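Local coordinates for coclaurine N-methyltransferase (Coptis japonica, PDB 6GKV), which probably transfers a methyl group from S-adenosyl-L-methionine to the ring nitrogen of coclaurine and related tetrahydroisoquinolines in alkaloid biosynthesis, at residues D129-V141 with Y162-V175. Numbering follows the deposited sequence.
With SAH (S-adenosyl-L-homocysteine), chain C.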
# COMPACT_ATOMS: atom_id res chain seq x y z
N ASP A 129 7.83 -22.71 11.20
CA ASP A 129 6.40 -22.52 11.01
C ASP A 129 5.80 -21.88 12.26
O ASP A 129 5.47 -22.57 13.23
CB ASP A 129 5.74 -23.86 10.69
CG ASP A 129 4.27 -23.72 10.38
OD1 ASP A 129 3.82 -22.60 10.06
OD2 ASP A 129 3.57 -24.75 10.41
N LEU A 130 5.67 -20.55 12.23
CA LEU A 130 5.19 -19.80 13.39
C LEU A 130 3.67 -19.82 13.48
O LEU A 130 2.98 -19.30 12.60
CB LEU A 130 5.68 -18.35 13.35
CG LEU A 130 7.17 -18.16 13.64
CD1 LEU A 130 7.58 -16.70 13.55
CD2 LEU A 130 7.49 -18.72 15.01
N GLY A 131 3.17 -20.42 14.56
CA GLY A 131 1.74 -20.54 14.76
C GLY A 131 1.19 -21.63 13.86
O GLY A 131 0.29 -21.41 13.05
N CYS A 132 1.72 -22.83 14.06
CA CYS A 132 1.57 -23.95 13.15
C CYS A 132 0.21 -24.65 13.09
O CYS A 132 -0.01 -25.52 12.24
CB CYS A 132 2.62 -24.99 13.50
SG CYS A 132 2.39 -25.62 15.16
N GLY A 133 -0.69 -24.31 14.02
CA GLY A 133 -1.97 -24.99 14.10
C GLY A 133 -1.81 -26.48 14.35
O GLY A 133 -1.09 -26.88 15.26
N GLN A 134 -2.46 -27.30 13.54
CA GLN A 134 -2.26 -28.75 13.60
C GLN A 134 -1.22 -29.20 12.57
O GLN A 134 -1.21 -30.36 12.15
CB GLN A 134 -3.58 -29.48 13.41
CG GLN A 134 -4.49 -29.41 14.62
CD GLN A 134 -5.10 -28.03 14.81
OE1 GLN A 134 -5.33 -27.30 13.85
NE2 GLN A 134 -5.35 -27.67 16.07
N GLY A 135 -0.36 -28.28 12.17
CA GLY A 135 0.81 -28.62 11.39
C GLY A 135 0.59 -29.03 9.95
O GLY A 135 1.44 -29.69 9.37
N ALA A 136 -0.55 -28.62 9.38
CA ALA A 136 -0.85 -28.88 7.97
C ALA A 136 0.34 -28.53 7.08
O ALA A 136 0.72 -29.32 6.19
CB ALA A 136 -2.07 -28.11 7.54
N LEU A 137 0.96 -27.38 7.35
CA LEU A 137 2.11 -26.93 6.57
C LEU A 137 3.41 -27.62 6.97
O LEU A 137 4.19 -28.03 6.12
CB LEU A 137 2.28 -25.41 6.69
CG LEU A 137 3.44 -24.74 5.94
CD1 LEU A 137 3.36 -24.97 4.42
CD2 LEU A 137 3.44 -23.25 6.26
N THR A 138 3.63 -27.75 8.28
CA THR A 138 4.82 -28.44 8.79
C THR A 138 4.95 -29.82 8.18
O THR A 138 5.97 -30.15 7.59
CB THR A 138 4.79 -28.55 10.33
OG1 THR A 138 5.04 -27.27 10.90
CG2 THR A 138 5.84 -29.53 10.82
N LEU A 139 3.90 -30.62 8.31
CA LEU A 139 3.92 -32.00 7.83
C LEU A 139 4.10 -32.08 6.31
O LEU A 139 4.77 -32.98 5.79
CB LEU A 139 2.64 -32.72 8.25
CG LEU A 139 2.40 -32.61 9.76
CD1 LEU A 139 1.10 -33.31 10.22
CD2 LEU A 139 3.64 -33.13 10.48
N HIS A 140 3.50 -31.13 5.61
CA HIS A 140 3.51 -31.11 4.16
C HIS A 140 4.90 -30.79 3.63
O HIS A 140 5.42 -31.48 2.75
CB HIS A 140 2.48 -30.10 3.64
CG HIS A 140 2.43 -29.99 2.15
ND1 HIS A 140 3.20 -29.10 1.44
CD2 HIS A 140 1.69 -30.66 1.23
CE1 HIS A 140 2.93 -29.21 0.15
NE2 HIS A 140 2.02 -30.16 -0.00
N VAL A 141 5.50 -29.73 4.17
CA VAL A 141 6.85 -29.35 3.80
C VAL A 141 7.83 -30.44 4.24
O VAL A 141 8.74 -30.81 3.49
CB VAL A 141 7.26 -27.99 4.43
CG1 VAL A 141 8.75 -27.72 4.27
CG2 VAL A 141 6.44 -26.87 3.82
N TYR A 162 -0.56 -33.25 18.58
CA TYR A 162 -0.95 -33.93 17.37
C TYR A 162 0.19 -34.04 16.37
O TYR A 162 0.28 -35.03 15.62
CB TYR A 162 -2.14 -33.21 16.73
CG TYR A 162 -2.50 -33.81 15.40
CD1 TYR A 162 -3.17 -35.01 15.34
CD2 TYR A 162 -2.15 -33.19 14.21
CE1 TYR A 162 -3.50 -35.58 14.13
CE2 TYR A 162 -2.47 -33.75 13.00
CZ TYR A 162 -3.14 -34.95 12.96
OH TYR A 162 -3.47 -35.52 11.75
N ILE A 163 1.07 -33.05 16.34
CA ILE A 163 2.06 -33.02 15.29
C ILE A 163 3.12 -34.08 15.55
O ILE A 163 3.37 -34.93 14.71
CB ILE A 163 2.69 -31.62 15.15
CG1 ILE A 163 1.64 -30.67 14.55
CG2 ILE A 163 3.89 -31.66 14.25
CD1 ILE A 163 1.94 -29.21 14.72
N GLU A 164 3.71 -34.05 16.74
CA GLU A 164 4.76 -34.98 17.09
C GLU A 164 4.32 -36.43 16.88
O GLU A 164 5.09 -37.27 16.40
CB GLU A 164 5.22 -34.75 18.53
CG GLU A 164 5.94 -33.42 18.70
CD GLU A 164 6.58 -33.24 20.05
OE1 GLU A 164 6.17 -33.94 21.01
OE2 GLU A 164 7.52 -32.42 20.15
N GLU A 165 3.07 -36.71 17.23
CA GLU A 165 2.53 -38.05 17.09
C GLU A 165 2.31 -38.41 15.62
O GLU A 165 2.75 -39.47 15.15
CB GLU A 165 1.24 -38.18 17.88
CG GLU A 165 1.40 -37.70 19.32
CD GLU A 165 0.83 -38.67 20.34
OE1 GLU A 165 -0.08 -39.45 19.97
OE2 GLU A 165 1.29 -38.65 21.50
N GLU A 166 1.65 -37.52 14.89
CA GLU A 166 1.33 -37.78 13.50
C GLU A 166 2.52 -37.59 12.57
O GLU A 166 2.40 -37.81 11.37
CB GLU A 166 0.17 -36.89 13.05
CG GLU A 166 -1.12 -37.65 12.85
CD GLU A 166 -1.18 -38.35 11.51
OE1 GLU A 166 -1.31 -37.65 10.48
OE2 GLU A 166 -1.11 -39.60 11.48
N SER A 167 3.67 -37.19 13.13
CA SER A 167 4.89 -37.02 12.32
C SER A 167 5.81 -38.24 12.42
O SER A 167 6.60 -38.50 11.51
CB SER A 167 5.66 -35.76 12.74
OG SER A 167 6.05 -35.81 14.10
N ARG A 168 5.72 -38.99 13.52
CA ARG A 168 6.42 -40.25 13.60
C ARG A 168 5.53 -41.31 12.98
O ARG A 168 6.00 -42.32 12.46
CB ARG A 168 6.78 -40.61 15.04
CG ARG A 168 8.27 -40.73 15.27
CD ARG A 168 8.61 -41.67 16.42
NE ARG A 168 10.05 -41.73 16.66
CZ ARG A 168 10.62 -42.41 17.65
NH1 ARG A 168 9.89 -43.11 18.50
NH2 ARG A 168 11.93 -42.40 17.78
N ARG A 169 4.22 -41.07 13.05
CA ARG A 169 3.25 -41.98 12.46
C ARG A 169 3.35 -41.99 10.92
O ARG A 169 2.96 -42.96 10.28
CB ARG A 169 1.83 -41.60 12.90
N ARG A 170 3.88 -40.91 10.34
CA ARG A 170 4.10 -40.83 8.89
C ARG A 170 5.58 -41.02 8.56
O ARG A 170 6.01 -40.79 7.43
CB ARG A 170 3.59 -39.50 8.32
CG ARG A 170 2.08 -39.33 8.31
CD ARG A 170 1.67 -38.04 7.60
NE ARG A 170 0.45 -37.47 8.15
CZ ARG A 170 0.03 -36.23 7.92
NH1 ARG A 170 0.74 -35.43 7.13
NH2 ARG A 170 -1.10 -35.78 8.46
N ASN A 171 6.34 -41.42 9.58
CA ASN A 171 7.76 -41.73 9.44
C ASN A 171 8.55 -40.53 8.94
O ASN A 171 9.10 -40.56 7.83
CB ASN A 171 7.97 -42.93 8.52
CG ASN A 171 9.36 -43.51 8.62
OD1 ASN A 171 10.20 -43.01 9.37
ND2 ASN A 171 9.60 -44.57 7.87
N LEU A 172 8.60 -39.47 9.75
CA LEU A 172 9.28 -38.24 9.38
C LEU A 172 10.37 -37.85 10.37
O LEU A 172 10.11 -37.65 11.56
CB LEU A 172 8.28 -37.09 9.23
CG LEU A 172 7.34 -37.07 8.01
CD1 LEU A 172 6.33 -35.94 8.12
CD2 LEU A 172 8.10 -36.94 6.72
N LEU A 173 11.60 -37.74 9.87
CA LEU A 173 12.70 -37.17 10.64
C LEU A 173 12.39 -35.72 10.98
O LEU A 173 12.24 -35.35 12.14
CB LEU A 173 14.03 -37.25 9.85
CG LEU A 173 15.37 -36.78 10.45
CD1 LEU A 173 16.54 -37.43 9.72
CD2 LEU A 173 15.56 -35.25 10.43
N ASN A 174 12.25 -34.94 9.92
CA ASN A 174 12.42 -33.49 9.94
C ASN A 174 11.71 -32.74 11.05
O ASN A 174 12.25 -31.77 11.60
CB ASN A 174 11.95 -32.92 8.61
CG ASN A 174 12.16 -33.88 7.48
OD1 ASN A 174 11.23 -34.16 6.73
ND2 ASN A 174 13.39 -34.39 7.34
N VAL A 175 10.50 -33.16 11.37
CA VAL A 175 9.63 -32.35 12.20
C VAL A 175 10.13 -32.25 13.63
O VAL A 175 10.41 -33.24 14.28
CB VAL A 175 8.20 -32.89 12.24
CG1 VAL A 175 7.33 -31.95 13.06
CG2 VAL A 175 7.67 -33.04 10.83
N SAH C . -1.19 -21.62 11.00
CA SAH C . -2.18 -22.66 11.26
CB SAH C . -3.28 -22.15 12.19
CG SAH C . -3.64 -20.68 12.04
SD SAH C . -4.78 -20.15 13.35
C SAH C . -2.81 -23.18 9.98
O SAH C . -2.67 -22.51 8.95
OXT SAH C . -3.45 -24.24 9.94
C5' SAH C . -3.50 -19.26 14.28
C4' SAH C . -2.42 -20.16 14.89
O4' SAH C . -1.49 -19.38 15.63
C3' SAH C . -2.98 -21.19 15.86
O3' SAH C . -2.25 -22.38 15.73
C2' SAH C . -2.71 -20.64 17.23
O2' SAH C . -2.49 -21.71 18.12
C1' SAH C . -1.45 -19.81 16.99
N9 SAH C . -1.31 -18.66 17.91
C8 SAH C . -2.23 -17.67 18.20
N7 SAH C . -1.68 -16.82 19.11
C5 SAH C . -0.42 -17.26 19.40
C6 SAH C . 0.58 -16.79 20.27
N6 SAH C . 0.39 -15.69 21.00
N1 SAH C . 1.78 -17.47 20.35
C2 SAH C . 1.98 -18.62 19.60
N3 SAH C . 0.99 -19.08 18.75
C4 SAH C . -0.19 -18.41 18.66
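Gly135 and Ile163 bring their CA atoms to 6.0 Å where helix segments 136-141 and 162-168 run nearly side by side, their N-to-C directions 24° apart and their axes 10.7 Å apart at closest approach. No hydrogen bond spans the two segments; the contact is van der Waals packing, partly of side chains on the bare backbone of the turn. Ile163 drives CD1 against the turn that begins helix 136-143: CD1 lies 3.6 Å from Gly135 N and equally close to Cys132 SG. A CB on Gly135 would clash with Ile163 CG1, and its phi of 72° also suits a residue without a side chain. Next to it, the edge of the Tyr162 ring meets a backbone carbonyl, CD2 standing 3.6 Å from Gln134 O, near the ring plane.

The strand-turn-helix from Asp129 through Gly131, Gly133 and Ala136 is consistent with the glycine-rich loop of Rossmann-like methyltransferases; Gly131, Cys132 and Gly133 line the S-adenosyl-L-homocysteine pocket, and the ligand's amino N donates to Gly131 O at an unusually short 2.5 Å.

Further along, Leu139 CD2 reaches Ile163 CG2, Ser167 CB and, at 4.0 Å, Val175 CG2. With chi1 at -73°, Thr138 sends OG1 into a hydrogen bond with the anti lone pair of Asp129 OD2 and leaves CG2 for Val175 CG1, 3.6 Å away. Arg170 crosses Leu139 at about a right angle, NH1 3.5 Å from Leu139 CB and one guanidinium face over CD1, while NE and NH2 grip Glu166 OE1 side-on, the oxygen tilted a little out of the guanidinium plane. Replacing Arg170 with alanine would probably uncover Leu139 CD1 and leave the Glu166 carboxylate without its salt-bridge mate. Arg170 NH1 also bonds Gln143 OE1 at the C-terminal end of helix 136-143.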